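Local coordinates for protein hydrolase (Burkholderia cenocepacia, PDB 4QKU) that probably hydrolyses fumarylacetoacetate to fumarate and acetoacetate, the last step of phenylalanine and tyrosine breakdown, as a metal-dependent enzyme of the FAH family, at residues 37-42 against 58-63; 237-242 against 351-356; 252-257 against 278-283; 295-300 against 341-346. All coordinates share one frame; numbering follows the deposited sequence.

Contact 1: residues 37-42 against 58-63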
loop_
_atom_site.group_PDB
_atom_site.type_symbol
_atom_site.label_atom_id
_atom_site.label_comp_id
_atom_site.label_asym_id
_atom_site.label_seq_id
_atom_site.Cartn_x
_atom_site.Cartn_y
_atom_site.Cartn_z
ATOM N N PHE B 37 14.315 -25.638 11.477
ATOM C CA PHE B 37 13.739 -26.193 10.282
ATOM C C PHE B 37 13.688 -27.717 10.296
ATOM O O PHE B 37 14.203 -28.353 9.374
ATOM C CB PHE B 37 14.560 -25.723 9.080
ATOM C CG PHE B 37 14.695 -24.229 8.998
ATOM C CD1 PHE B 37 13.562 -23.424 8.874
ATOM C CD2 PHE B 37 15.949 -23.619 9.073
ATOM C CE1 PHE B 37 13.679 -22.044 8.800
ATOM C CE2 PHE B 37 16.076 -22.241 9.001
ATOM C CZ PHE B 37 14.935 -21.447 8.859
ATOM N N PRO B 38 13.038 -28.308 11.325
ATOM C CA PRO B 38 12.817 -29.743 11.318
ATOM C C PRO B 38 11.846 -30.147 10.231
ATOM O O PRO B 38 11.317 -29.294 9.513
ATOM C CB PRO B 38 12.159 -29.982 12.670
ATOM C CG PRO B 38 11.340 -28.765 12.862
ATOM C CD PRO B 38 12.227 -27.663 12.379
ATOM N N ILE B 39 11.592 -31.440 10.121
ATOM C CA ILE B 39 10.661 -31.912 9.111
ATOM C C ILE B 39 9.220 -31.472 9.417
ATOM O O ILE B 39 8.375 -31.407 8.520
ATOM C CB ILE B 39 10.789 -33.435 8.878
ATOM C CG1 ILE B 39 10.190 -33.793 7.516
ATOM C CG2 ILE B 39 10.150 -34.218 10.012
ATOM C CD1 ILE B 39 10.676 -35.117 6.981
ATOM N N GLN B 40 8.963 -31.132 10.677
ATOM C CA GLN B 40 7.644 -30.685 11.117
ATOM C C GLN B 40 7.298 -29.283 10.648
ATOM O O GLN B 40 6.134 -28.907 10.666
ATOM C CB GLN B 40 7.542 -30.722 12.650
ATOM C CG GLN B 40 7.426 -32.122 13.272
ATOM C CD GLN B 40 8.740 -32.868 13.343
ATOM O OE1 GLN B 40 9.805 -32.307 13.091
ATOM N NE2 GLN B 40 8.669 -34.152 13.713
ATOM N N ASN B 41 8.290 -28.523 10.206
ATOM C CA ASN B 41 8.087 -27.124 9.842
ATOM C C ASN B 41 7.825 -26.974 8.367
ATOM O O ASN B 41 6.664 -26.853 7.966
ATOM C CB ASN B 41 9.304 -26.317 10.283
ATOM C CG ASN B 41 9.134 -24.842 10.071
ATOM O OD1 ASN B 41 8.087 -24.374 9.615
ATOM N ND2 ASN B 41 10.163 -24.081 10.448
ATOM N N LEU B 42 8.874 -27.015 7.549
ATOM C CA LEU B 42 8.742 -26.903 6.078
ATOM C C LEU B 42 8.160 -25.554 5.599
ATOM O O LEU B 42 7.120 -25.501 4.974
ATOM C CB LEU B 42 7.925 -28.059 5.517
ATOM C CG LEU B 42 8.520 -29.440 5.746
ATOM C CD1 LEU B 42 7.491 -30.513 5.418
ATOM C CD2 LEU B 42 9.779 -29.685 4.932
ATOM N N VAL B 58 12.153 -24.606 0.067
ATOM C CA VAL B 58 11.652 -24.998 1.404
ATOM C C VAL B 58 12.856 -25.382 2.270
ATOM O O VAL B 58 13.737 -26.138 1.837
ATOM C CB VAL B 58 10.668 -26.158 1.323
ATOM C CG1 VAL B 58 10.383 -26.754 2.707
ATOM C CG2 VAL B 58 9.370 -25.717 0.680
ATOM N N ALA B 59 12.916 -24.800 3.464
ATOM C CA ALA B 59 14.014 -25.016 4.376
ATOM C C ALA B 59 13.831 -26.343 5.062
ATOM O O ALA B 59 12.723 -26.695 5.456
ATOM C CB ALA B 59 14.055 -23.916 5.427
ATOM N N LEU B 60 14.926 -27.074 5.215
ATOM C CA LEU B 60 14.932 -28.313 5.969
ATOM C C LEU B 60 16.359 -28.507 6.480
ATOM O O LEU B 60 17.308 -28.573 5.689
ATOM C CB LEU B 60 14.500 -29.482 5.065
ATOM C CG LEU B 60 14.281 -30.824 5.749
ATOM C CD1 LEU B 60 13.267 -30.740 6.880
ATOM C CD2 LEU B 60 13.844 -31.876 4.751
ATOM N N GLY B 61 16.509 -28.624 7.801
ATOM C CA GLY B 61 17.835 -28.685 8.411
ATOM C C GLY B 61 18.616 -27.461 7.965
ATOM O O GLY B 61 18.104 -26.343 8.013
ATOM N N ASP B 62 19.841 -27.675 7.506
ATOM C CA ASP B 62 20.702 -26.581 7.054
ATOM C C ASP B 62 20.672 -26.462 5.529
ATOM O O ASP B 62 21.528 -25.816 4.945
ATOM C CB ASP B 62 22.149 -26.775 7.577
ATOM C CG ASP B 62 22.870 -27.979 6.951
ATOM O OD1 ASP B 62 22.314 -28.665 6.064
ATOM O OD2 ASP B 62 24.032 -28.248 7.341
ATOM N N GLN B 63 19.696 -27.121 4.902
ATOM C CA GLN B 63 19.563 -27.197 3.456
ATOM C C GLN B 63 18.319 -26.451 2.987
ATOM O O GLN B 63 17.482 -26.049 3.796
ATOM C CB GLN B 63 19.383 -28.661 3.031
ATOM C CG GLN B 63 20.523 -29.584 3.357
ATOM C CD GLN B 63 21.755 -29.236 2.551
ATOM O OE1 GLN B 63 21.750 -29.297 1.322
ATOM N NE2 GLN B 63 22.839 -28.884 3.249
HETATM O O HOH W 1 11.638 -27.053 8.016
#
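Phe37 and Leu42 lie in the loop that leads into strand 44-49 of the N-terminal antiparallel sheet, and they pack on the end of strand 55-60 where it enters a type II' beta turn from Leu60 to Gln63. The ring of Phe37 is laid over the methyl of Ala59: Ala59 CB sits 3.8 Å from the centroid of the Phe37 ring and 21° off the ring normal, a CH-pi contact shifted toward CD1 and CG. The aromatic side chain is set there by CG lying anti to the carbonyl carbon (chi1 -55°). Its backbone is tied down as well, since Gly61 N donates to Phe37 O at 2.8 Å with an N-H...O angle of 167°. Further along, Leu42 CD2 meets Val58 CG1 at 3.7 Å and Leu60 CD1 at 4.1 Å, the two leucine side chains running alongside each other in the same direction. Leu60 CB points away from the loop, yet its CD1 comes back to 3.6 Å from Ile39 CA. A water between the two backbones donates to Pro38 O (2.7 Å) and Ala59 O and accepts from Leu42 N (2.8 Å). Outside the pair, Trp285 of strand 280-288 meets the Phe37 ring edge-to-face, and Arg105 binds the carbonyl oxygens of Gln40 and Asn41. The loop is thus tied to the strand end at separate points: Gly61 N serves Phe37 O directly, the water serves Pro38 O, Ala59 O and Leu42 N, and the remainder is apolar contact among Phe37, Ile39, Leu42, Val58, Ala59 and Leu60.

Contact 2: residues 237-242 against 351-356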
loop_
_atom_site.group_PDB
_atom_site.type_symbol
_atom_site.label_atom_id
_atom_site.label_comp_id
_atom_site.label_asym_id
_atom_site.label_seq_id
_atom_site.Cartn_x
_atom_site.Cartn_y
_atom_site.Cartn_z
ATOM N N GLU B 237 -17.022 -7.623 -0.594
ATOM C CA GLU B 237 -17.406 -8.896 0.080
ATOM C C GLU B 237 -16.505 -9.193 1.278
ATOM O O GLU B 237 -15.435 -9.785 1.133
ATOM C CB GLU B 237 -17.319 -10.076 -0.876
ATOM C CG GLU B 237 -18.143 -9.878 -2.134
ATOM C CD GLU B 237 -17.967 -11.005 -3.149
ATOM O OE1 GLU B 237 -17.341 -12.039 -2.808
ATOM O OE2 GLU B 237 -18.448 -10.840 -4.294
ATOM N N PRO B 238 -16.940 -8.810 2.466
ATOM C CA PRO B 238 -16.178 -9.080 3.689
ATOM C C PRO B 238 -15.848 -10.548 3.951
ATOM O O PRO B 238 -16.503 -11.423 3.445
ATOM C CB PRO B 238 -17.102 -8.571 4.801
ATOM C CG PRO B 238 -17.980 -7.553 4.124
ATOM C CD PRO B 238 -18.192 -8.091 2.733
ATOM N N ILE B 239 -14.790 -10.789 4.720
ATOM C CA ILE B 239 -14.436 -12.144 5.179
ATOM C C ILE B 239 -14.957 -12.290 6.594
ATOM O O ILE B 239 -14.605 -11.481 7.462
ATOM C CB ILE B 239 -12.908 -12.372 5.185
ATOM C CG1 ILE B 239 -12.286 -12.074 3.811
ATOM C CG2 ILE B 239 -12.585 -13.805 5.581
ATOM C CD1 ILE B 239 -10.788 -11.940 3.831
ATOM N N ALA B 240 -15.836 -13.273 6.796
ATOM C CA ALA B 240 -16.438 -13.556 8.103
ATOM C C ALA B 240 -15.347 -13.990 9.045
ATOM O O ALA B 240 -14.417 -14.702 8.633
ATOM C CB ALA B 240 -17.474 -14.649 7.985
ATOM N N CYS B 241 -15.402 -13.524 10.279
ATOM C CA CYS B 241 -14.354 -13.831 11.241
ATOM C C CYS B 241 -14.035 -15.323 11.294
ATOM O O CYS B 241 -12.891 -15.704 11.354
ATOM C CB CYS B 241 -14.743 -13.325 12.625
ATOM S SG CYS B 241 -13.415 -13.538 13.805
ATOM N N GLU B 242 -15.061 -16.147 11.213
ATOM C CA GLU B 242 -14.922 -17.599 11.278
ATOM C C GLU B 242 -14.251 -18.236 10.038
ATOM O O GLU B 242 -13.776 -19.362 10.112
ATOM C CB GLU B 242 -16.310 -18.240 11.459
ATOM C CG GLU B 242 -17.196 -18.075 10.223
ATOM C CD GLU B 242 -18.664 -18.473 10.421
ATOM O OE1 GLU B 242 -19.007 -19.685 10.536
ATOM O OE2 GLU B 242 -19.483 -17.527 10.405
ATOM N N GLN B 351 -9.433 -11.909 13.680
ATOM C CA GLN B 351 -10.219 -10.709 13.980
ATOM C C GLN B 351 -9.682 -9.534 13.219
ATOM O O GLN B 351 -10.437 -8.660 12.767
ATOM C CB GLN B 351 -10.200 -10.402 15.482
ATOM C CG GLN B 351 -10.913 -11.455 16.331
ATOM C CD GLN B 351 -10.753 -11.221 17.834
ATOM O OE1 GLN B 351 -9.631 -11.074 18.345
ATOM N NE2 GLN B 351 -11.868 -11.203 18.547
ATOM N N GLN B 352 -8.363 -9.481 13.064
ATOM C CA GLN B 352 -7.784 -8.399 12.300
ATOM C C GLN B 352 -8.246 -8.509 10.858
ATOM O O GLN B 352 -8.616 -7.511 10.252
ATOM C CB GLN B 352 -6.257 -8.417 12.373
ATOM C CG GLN B 352 -5.701 -8.124 13.754
ATOM C CD GLN B 352 -4.248 -8.540 13.965
ATOM O OE1 GLN B 352 -3.705 -9.383 13.246
ATOM N NE2 GLN B 352 -3.626 -7.966 14.998
ATOM N N LEU B 353 -8.247 -9.710 10.305
ATOM C CA LEU B 353 -8.552 -9.882 8.894
ATOM C C LEU B 353 -10.034 -9.604 8.663
ATOM O O LEU B 353 -10.432 -8.953 7.660
ATOM C CB LEU B 353 -8.140 -11.282 8.413
ATOM C CG LEU B 353 -8.316 -11.573 6.938
ATOM C CD1 LEU B 353 -7.614 -10.515 6.100
ATOM C CD2 LEU B 353 -7.790 -12.949 6.555
ATOM N N ALA B 354 -10.864 -10.051 9.605
ATOM C CA ALA B 354 -12.303 -9.739 9.536
ATOM C C ALA B 354 -12.526 -8.220 9.583
ATOM O O ALA B 354 -13.322 -7.664 8.811
ATOM C CB ALA B 354 -13.067 -10.424 10.661
ATOM N N HIS B 355 -11.818 -7.544 10.480
ATOM C CA HIS B 355 -12.019 -6.102 10.626
ATOM C C HIS B 355 -11.524 -5.346 9.401
ATOM O O HIS B 355 -12.150 -4.395 8.975
ATOM C CB HIS B 355 -11.351 -5.583 11.891
ATOM C CG HIS B 355 -11.516 -4.119 12.091
ATOM N ND1 HIS B 355 -12.719 -3.555 12.437
ATOM C CD2 HIS B 355 -10.649 -3.095 11.951
ATOM C CE1 HIS B 355 -12.582 -2.243 12.519
ATOM N NE2 HIS B 355 -11.329 -1.941 12.259
ATOM N N HIS B 356 -10.417 -5.797 8.835
ATOM C CA HIS B 356 -9.890 -5.230 7.592
ATOM C C HIS B 356 -10.922 -5.238 6.474
ATOM O O HIS B 356 -10.922 -4.328 5.636
ATOM C CB HIS B 356 -8.678 -6.037 7.086
ATOM C CG HIS B 356 -7.680 -5.238 6.301
ATOM N ND1 HIS B 356 -8.041 -4.330 5.332
ATOM C CD2 HIS B 356 -6.327 -5.242 6.317
ATOM C CE1 HIS B 356 -6.960 -3.768 4.824
ATOM N NE2 HIS B 356 -5.904 -4.317 5.395
#
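Gln351 meets the 237-242 loop through its aliphatic part, CG lying 4.1 Å from Cys241 SG. Beyond CG the chain is extended, and its amide is engaged elsewhere: OE1 accepts from Thr348 N, while NE2 donates to Leu310 O and Gln302 OE1. Two residues on, Leu353 has CG anti to the backbone N (chi1 -176°), which brings the branched end toward the loop although CB itself does not point there. Ile239 CD1 touches the branch point, 4.0 Å from Leu353 CG, and is 4.2 Å from both CD1 and CD2 of that leucine; the two side chains meet at a slant. This is one flank of helix 349-357 packed against the irregular connection between strands 219-229 and 248-259 in the FAA hydrolase C-terminal region, away from the annotated sites. Ala354 follows, and here the backbones come close, the CA atoms of Cys241 and Ala354 being 4.9 Å apart. Small side chains permit this: Ala354 CB lies 3.7 Å from Cys241 CA and 3.9 Å from Cys241 CB. Ala354 CA also makes a CA-H...O contact with Ile239 O at 3.6 Å, the angle at H being 145°. One residue past the segment, Thr357 OG1 accepts from Ile239 N. His355 ND1 and His356 NE2 bond to Tyr309 OH and Thr148 OG1; both residues also reach the second subunit, whose Asn274 hydrogen-bonds His355 O and whose Phe273 meets the His356 ring edge-to-face.

Contact 3: residues 252-257 against 278-283. With NA (sodium ion), chain H.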
loop_
_atom_site.group_PDB
_atom_site.type_symbol
_atom_site.label_atom_id
_atom_site.label_comp_id
_atom_site.label_asym_id
_atom_site.label_seq_id
_atom_site.Cartn_x
_atom_site.Cartn_y
_atom_site.Cartn_z
ATOM N N VAL B 252 5.497 -14.602 9.299
ATOM C CA VAL B 252 6.897 -14.232 9.293
ATOM C C VAL B 252 7.147 -13.308 10.475
ATOM O O VAL B 252 6.196 -12.794 11.093
ATOM C CB VAL B 252 7.297 -13.472 7.998
ATOM C CG1 VAL B 252 7.210 -14.375 6.768
ATOM C CG2 VAL B 252 6.467 -12.213 7.798
ATOM N N LEU B 253 8.419 -13.043 10.749
ATOM C CA LEU B 253 8.776 -12.046 11.745
ATOM C C LEU B 253 8.869 -10.724 11.032
ATOM O O LEU B 253 9.205 -10.666 9.838
ATOM C CB LEU B 253 10.114 -12.370 12.393
ATOM C CG LEU B 253 10.203 -13.756 13.023
ATOM C CD1 LEU B 253 11.621 -14.034 13.478
ATOM C CD2 LEU B 253 9.261 -13.861 14.187
ATOM N N LEU B 254 8.603 -9.650 11.766
ATOM C CA LEU B 254 8.465 -8.329 11.165
ATOM C C LEU B 254 9.037 -7.258 12.094
ATOM O O LEU B 254 8.584 -7.106 13.211
ATOM C CB LEU B 254 6.994 -8.059 10.859
ATOM C CG LEU B 254 6.613 -6.790 10.053
ATOM C CD1 LEU B 254 5.277 -6.991 9.362
ATOM C CD2 LEU B 254 6.513 -5.550 10.926
ATOM N N ASN B 255 10.057 -6.547 11.605
ATOM C CA ASN B 255 10.637 -5.457 12.312
ATOM C C ASN B 255 10.158 -4.196 11.653
ATOM O O ASN B 255 10.577 -3.862 10.549
ATOM C CB ASN B 255 12.161 -5.526 12.281
ATOM C CG ASN B 255 12.803 -4.484 13.182
ATOM O OD1 ASN B 255 12.125 -3.589 13.713
ATOM N ND2 ASN B 255 14.114 -4.593 13.365
ATOM N N ASP B 256 9.269 -3.489 12.344
ATOM C CA ASP B 256 8.740 -2.250 11.818
ATOM C C ASP B 256 9.590 -1.116 12.323
ATOM O O ASP B 256 9.208 -0.412 13.266
ATOM C CB ASP B 256 7.289 -2.016 12.194
ATOM C CG ASP B 256 6.736 -0.729 11.571
ATOM O OD1 ASP B 256 7.314 -0.253 10.564
ATOM O OD2 ASP B 256 5.761 -0.167 12.096
ATOM N N TRP B 257 10.737 -0.937 11.681
ATOM C CA TRP B 257 11.659 0.108 12.081
ATOM C C TRP B 257 10.931 1.422 12.174
ATOM O O TRP B 257 10.160 1.767 11.271
ATOM C CB TRP B 257 12.783 0.259 11.070
ATOM C CG TRP B 257 13.552 -0.992 10.729
ATOM C CD1 TRP B 257 13.349 -1.821 9.645
ATOM C CD2 TRP B 257 14.649 -1.527 11.438
ATOM N NE1 TRP B 257 14.253 -2.828 9.663
ATOM C CE2 TRP B 257 15.082 -2.661 10.739
ATOM C CE3 TRP B 257 15.346 -1.132 12.584
ATOM C CZ2 TRP B 257 16.162 -3.413 11.154
ATOM C CZ3 TRP B 257 16.433 -1.873 12.987
ATOM C CH2 TRP B 257 16.822 -3.011 12.281
ATOM N N PHE B 278 10.362 4.236 5.852
ATOM C CA PHE B 278 11.722 4.207 5.340
ATOM C C PHE B 278 12.283 2.802 5.214
ATOM O O PHE B 278 13.125 2.541 4.348
ATOM C CB PHE B 278 12.654 5.096 6.181
ATOM C CG PHE B 278 12.844 4.638 7.593
ATOM C CD1 PHE B 278 13.843 3.717 7.906
ATOM C CD2 PHE B 278 12.068 5.144 8.618
ATOM C CE1 PHE B 278 14.037 3.303 9.212
ATOM C CE2 PHE B 278 12.243 4.703 9.913
ATOM C CZ PHE B 278 13.247 3.813 10.211
ATOM N N ALA B 279 11.794 1.910 6.074
ATOM C CA ALA B 279 12.133 0.504 6.009
ATOM C C ALA B 279 11.318 -0.348 6.991
ATOM O O ALA B 279 10.993 0.056 8.101
ATOM C CB ALA B 279 13.624 0.298 6.256
ATOM N N THR B 280 10.992 -1.540 6.537
ATOM C CA THR B 280 10.335 -2.530 7.336
ATOM C C THR B 280 10.964 -3.827 6.851
ATOM O O THR B 280 11.104 -4.028 5.642
ATOM C CB THR B 280 8.818 -2.531 7.091
ATOM O OG1 THR B 280 8.287 -1.252 7.455
ATOM C CG2 THR B 280 8.129 -3.604 7.922
ATOM N N THR B 281 11.370 -4.670 7.789
ATOM C CA THR B 281 12.095 -5.876 7.476
ATOM C C THR B 281 11.272 -7.086 7.913
ATOM O O THR B 281 10.684 -7.090 9.000
ATOM C CB THR B 281 13.471 -5.922 8.192
ATOM O OG1 THR B 281 14.324 -4.884 7.692
ATOM C CG2 THR B 281 14.177 -7.280 7.996
ATOM N N ILE B 282 11.233 -8.108 7.049
ATOM C CA ILE B 282 10.572 -9.337 7.390
ATOM C C ILE B 282 11.549 -10.475 7.197
ATOM O O ILE B 282 12.469 -10.358 6.371
ATOM C CB ILE B 282 9.266 -9.573 6.577
ATOM C CG1 ILE B 282 9.516 -9.682 5.077
ATOM C CG2 ILE B 282 8.231 -8.505 6.866
ATOM C CD1 ILE B 282 8.479 -10.527 4.369
ATOM N N SER B 283 11.372 -11.556 7.959
ATOM C CA SER B 283 12.180 -12.752 7.806
ATOM C C SER B 283 11.820 -13.439 6.495
ATOM O O SER B 283 10.734 -13.234 5.961
ATOM C CB SER B 283 11.912 -13.724 8.970
ATOM O OG SER B 283 10.526 -14.022 9.111
HETATM NA NA NA H . 9.156 0.644 9.340
#
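Leu253 and Ser283 begin an antiparallel pairing of strands 252-255 and 280-282, part of the mixed sheet of the FAH-type C-terminal domain; the short axes run at 160° and the strands lead into a sodium site. Leu253 is gripped twice by Ser283: its N donates to Ser283 OG at 2.8 Å, and its O accepts from Ser283 N. The side-chain hydroxyl thus stands in for a backbone carbonyl, placed there by OG lying between the backbone N and the carbonyl carbon (chi1 54°). Asn255 and Thr281 form the hydrogen-bonded pair, with Asn255 N to Thr281 O at 2.7 Å, nearly straight onto the carbonyl, and Thr281 N to Asn255 O at 3.0 Å. In the non-hydrogen-bonded pair between them, Leu254 CG packs against Ile282 CG2 on the sheet face that the two residues share. The side chain of Asn255 finds its acceptor role outside, OD1 taking Glu222 N.

Past the end of 252-255 and at the start of 280-282, oxygens turn to the metal. Sodium is held by Asp256 OD1 (2.4 Å), Trp257 O, Ala279 O (2.3 Å) and Thr280 OG1 (2.8 Å), and Lys276 O completes the five. Asp256 and Thr280 are also predicted magnesium ligands, so sodium may occupy that position here. Asp256 OD2 lies close to carboxylate oxygens of Glu222 and Asp149, which would probably favour a cation nearby. Asn255 ND2 lies over one face of the Trp257 indole, whose N-H side is held by Thr281: NE1 donates to Thr281 OG1 at 2.8 Å, with an N-H...O angle of 176° and the oxygen in the ring plane.

Contact 4: residues 295-300 against 341-346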
loop_
_atom_site.group_PDB
_atom_site.type_symbol
_atom_site.label_atom_id
_atom_site.label_comp_id
_atom_site.label_asym_id
_atom_site.label_seq_id
_atom_site.Cartn_x
_atom_site.Cartn_y
_atom_site.Cartn_z
ATOM N N PHE B 295 0.669 -25.541 17.951
ATOM C CA PHE B 295 0.926 -24.484 18.924
ATOM C C PHE B 295 -0.242 -23.513 19.067
ATOM O O PHE B 295 -0.110 -22.441 19.634
ATOM C CB PHE B 295 2.230 -23.791 18.520
ATOM C CG PHE B 295 3.325 -24.763 18.241
ATOM C CD1 PHE B 295 3.997 -25.363 19.290
ATOM C CD2 PHE B 295 3.600 -25.160 16.944
ATOM C CE1 PHE B 295 4.973 -26.311 19.043
ATOM C CE2 PHE B 295 4.575 -26.096 16.675
ATOM C CZ PHE B 295 5.263 -26.682 17.727
ATOM N N ARG B 296 -1.400 -23.918 18.561
ATOM C CA ARG B 296 -2.629 -23.148 18.680
ATOM C C ARG B 296 -3.041 -23.135 20.131
ATOM O O ARG B 296 -3.068 -24.186 20.753
ATOM C CB ARG B 296 -3.685 -23.824 17.816
ATOM C CG ARG B 296 -5.063 -23.199 17.836
ATOM C CD ARG B 296 -5.977 -23.999 16.925
ATOM N NE ARG B 296 -5.596 -23.865 15.525
ATOM C CZ ARG B 296 -5.897 -22.816 14.759
ATOM N NH1 ARG B 296 -6.574 -21.775 15.242
ATOM N NH2 ARG B 296 -5.478 -22.798 13.501
ATOM N N VAL B 297 -3.297 -21.961 20.702
ATOM C CA VAL B 297 -3.721 -21.871 22.110
ATOM C C VAL B 297 -4.846 -20.873 22.290
ATOM O O VAL B 297 -5.179 -20.136 21.384
ATOM C CB VAL B 297 -2.561 -21.505 23.075
ATOM C CG1 VAL B 297 -1.512 -22.620 23.137
ATOM C CG2 VAL B 297 -1.917 -20.177 22.676
ATOM N N ALA B 298 -5.422 -20.868 23.491
ATOM C CA ALA B 298 -6.521 -19.966 23.825
ATOM C C ALA B 298 -6.027 -18.522 23.862
ATOM O O ALA B 298 -5.098 -18.193 24.577
ATOM C CB ALA B 298 -7.137 -20.340 25.165
ATOM N N GLN B 299 -6.680 -17.662 23.080
ATOM C CA GLN B 299 -6.390 -16.221 23.102
ATOM C C GLN B 299 -6.845 -15.622 24.427
ATOM O O GLN B 299 -7.587 -16.260 25.166
ATOM C CB GLN B 299 -7.088 -15.505 21.959
ATOM C CG GLN B 299 -8.598 -15.652 21.941
ATOM C CD GLN B 299 -9.054 -16.876 21.176
ATOM O OE1 GLN B 299 -8.299 -17.829 20.990
ATOM N NE2 GLN B 299 -10.313 -16.855 20.727
ATOM N N PRO B 300 -6.374 -14.403 24.749
ATOM C CA PRO B 300 -6.793 -13.792 26.021
ATOM C C PRO B 300 -8.280 -13.518 26.027
ATOM O O PRO B 300 -8.885 -13.368 24.955
ATOM C CB PRO B 300 -6.023 -12.469 26.059
ATOM C CG PRO B 300 -4.871 -12.659 25.148
ATOM C CD PRO B 300 -5.267 -13.670 24.117
ATOM N N ASN B 341 6.062 -13.334 24.008
ATOM C CA ASN B 341 5.368 -14.378 23.278
ATOM C C ASN B 341 4.183 -13.815 22.503
ATOM O O ASN B 341 3.500 -12.901 22.981
ATOM C CB ASN B 341 4.914 -15.481 24.251
ATOM C CG ASN B 341 4.469 -16.758 23.537
ATOM O OD1 ASN B 341 3.467 -16.786 22.833
ATOM N ND2 ASN B 341 5.215 -17.825 23.731
ATOM N N PHE B 342 3.929 -14.400 21.330
ATOM C CA PHE B 342 2.809 -14.006 20.471
ATOM C C PHE B 342 1.418 -14.253 21.065
ATOM O O PHE B 342 0.474 -13.542 20.728
ATOM C CB PHE B 342 2.895 -14.753 19.133
ATOM C CG PHE B 342 1.923 -14.266 18.085
ATOM C CD1 PHE B 342 1.929 -12.933 17.680
ATOM C CD2 PHE B 342 1.023 -15.132 17.486
ATOM C CE1 PHE B 342 1.046 -12.471 16.720
ATOM C CE2 PHE B 342 0.146 -14.667 16.509
ATOM C CZ PHE B 342 0.172 -13.336 16.124
ATOM N N ARG B 343 1.291 -15.269 21.915
ATOM C CA ARG B 343 0.012 -15.707 22.453
ATOM C C ARG B 343 -0.749 -14.638 23.238
ATOM O O ARG B 343 -1.943 -14.764 23.428
ATOM C CB ARG B 343 0.223 -16.916 23.365
ATOM C CG ARG B 343 0.908 -16.596 24.701
ATOM C CD ARG B 343 1.151 -17.843 25.536
ATOM N NE ARG B 343 -0.102 -18.550 25.804
ATOM C CZ ARG B 343 -0.212 -19.824 26.198
ATOM N NH1 ARG B 343 0.868 -20.582 26.389
ATOM N NH2 ARG B 343 -1.412 -20.349 26.407
ATOM N N HIS B 344 -0.065 -13.591 23.690
ATOM C CA HIS B 344 -0.678 -12.518 24.509
ATOM C C HIS B 344 -1.384 -11.397 23.703
ATOM O O HIS B 344 -1.897 -10.464 24.287
ATOM C CB HIS B 344 0.392 -11.895 25.418
ATOM C CG HIS B 344 1.002 -12.880 26.366
ATOM N ND1 HIS B 344 0.252 -13.811 27.057
ATOM C CD2 HIS B 344 2.301 -13.126 26.689
ATOM C CE1 HIS B 344 1.057 -14.575 27.780
ATOM N NE2 HIS B 344 2.304 -14.184 27.566
ATOM N N MET B 345 -1.390 -11.488 22.379
ATOM C CA MET B 345 -2.007 -10.454 21.559
ATOM C C MET B 345 -3.514 -10.423 21.830
ATOM O O MET B 345 -4.146 -11.465 21.885
ATOM C CB MET B 345 -1.740 -10.720 20.085
ATOM C CG MET B 345 -0.282 -10.560 19.651
ATOM S SD MET B 345 0.425 -8.987 20.190
ATOM C CE MET B 345 -0.116 -7.877 18.879
ATOM N N TYR B 346 -4.055 -9.224 22.018
ATOM C CA TYR B 346 -5.436 -9.061 22.414
ATOM C C TYR B 346 -6.420 -9.313 21.258
ATOM O O TYR B 346 -7.489 -9.846 21.472
ATOM C CB TYR B 346 -5.648 -7.664 22.963
ATOM C CG TYR B 346 -6.967 -7.423 23.656
ATOM C CD1 TYR B 346 -8.069 -6.999 22.941
ATOM C CD2 TYR B 346 -7.092 -7.557 25.039
ATOM C CE1 TYR B 346 -9.276 -6.727 23.567
ATOM C CE2 TYR B 346 -8.294 -7.295 25.673
ATOM C CZ TYR B 346 -9.382 -6.857 24.919
ATOM O OH TYR B 346 -10.593 -6.589 25.494
HETATM O O HOH W 2 -8.077 -12.412 22.472
#
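Val297 and Arg343 meet at about a right angle, the valine methyl CG2 resting on one face of the arginine's guanidinium. CG2 stands 3.5 Å above that plane, displaced toward its rim, and is 3.9 Å from Arg343 CZ; Val297 CB is 3.7 Å from Arg343 NH2. Arg343 reaches this position because CG lies between the backbone N and the carbonyl carbon (chi1 71°) and the chain then bends at chi3 (-58°), so that it arches over the valine methyl. No hydrogen bond links the two segments directly. The charged group has a long, weak ion pair with Asp319 through NH1.

At the other end, Pro300 presents CD and CG to a run of carbonyl oxygens: CD is 3.3 Å from Met345 O and 3.6 Å from Arg343 O, while CG lies near both Met345 O and His344 O. A water bridges the backbones beside it, donating to Pro300 O and to Tyr346 O, each at 2.8 Å. The backbone at the start of 341-346 forms an Asx turn, in which Asn341 OD1 accepts from Arg343 N at 2.8 Å on a lone pair.

This partly exposed packing joins the outgoing side of short strand 296-297, which pairs with strand 317-327, to the loop running from strand 335-341 to helix 349-357. Phe295 reaches strand 424-436, and Met345 packs on Ser152 and Ser153.

Contact 1 belongs to the N-terminal region, whereas contacts 2, 3 and 4 share the C-terminal region. Contact 3 supplies four of the five sodium ligands and is the most central, about 7 Å from the chain centre; the centres of contacts 2 and 3 are about 24 Å apart, those of contacts 3 and 4 about 21 Å. Contacts 3 and 4 are nested in the long loop closed by contact 2. Contacts 2 and 4 touch, Gln351 OE1 lying 4.0 Å from Tyr346 O in plain packing. In contact 4 the Met345 side chain is about 7 Å from that of His156, the predicted proton acceptor. Contacts 1 and 3 come within about 8 Å at their nearest atoms.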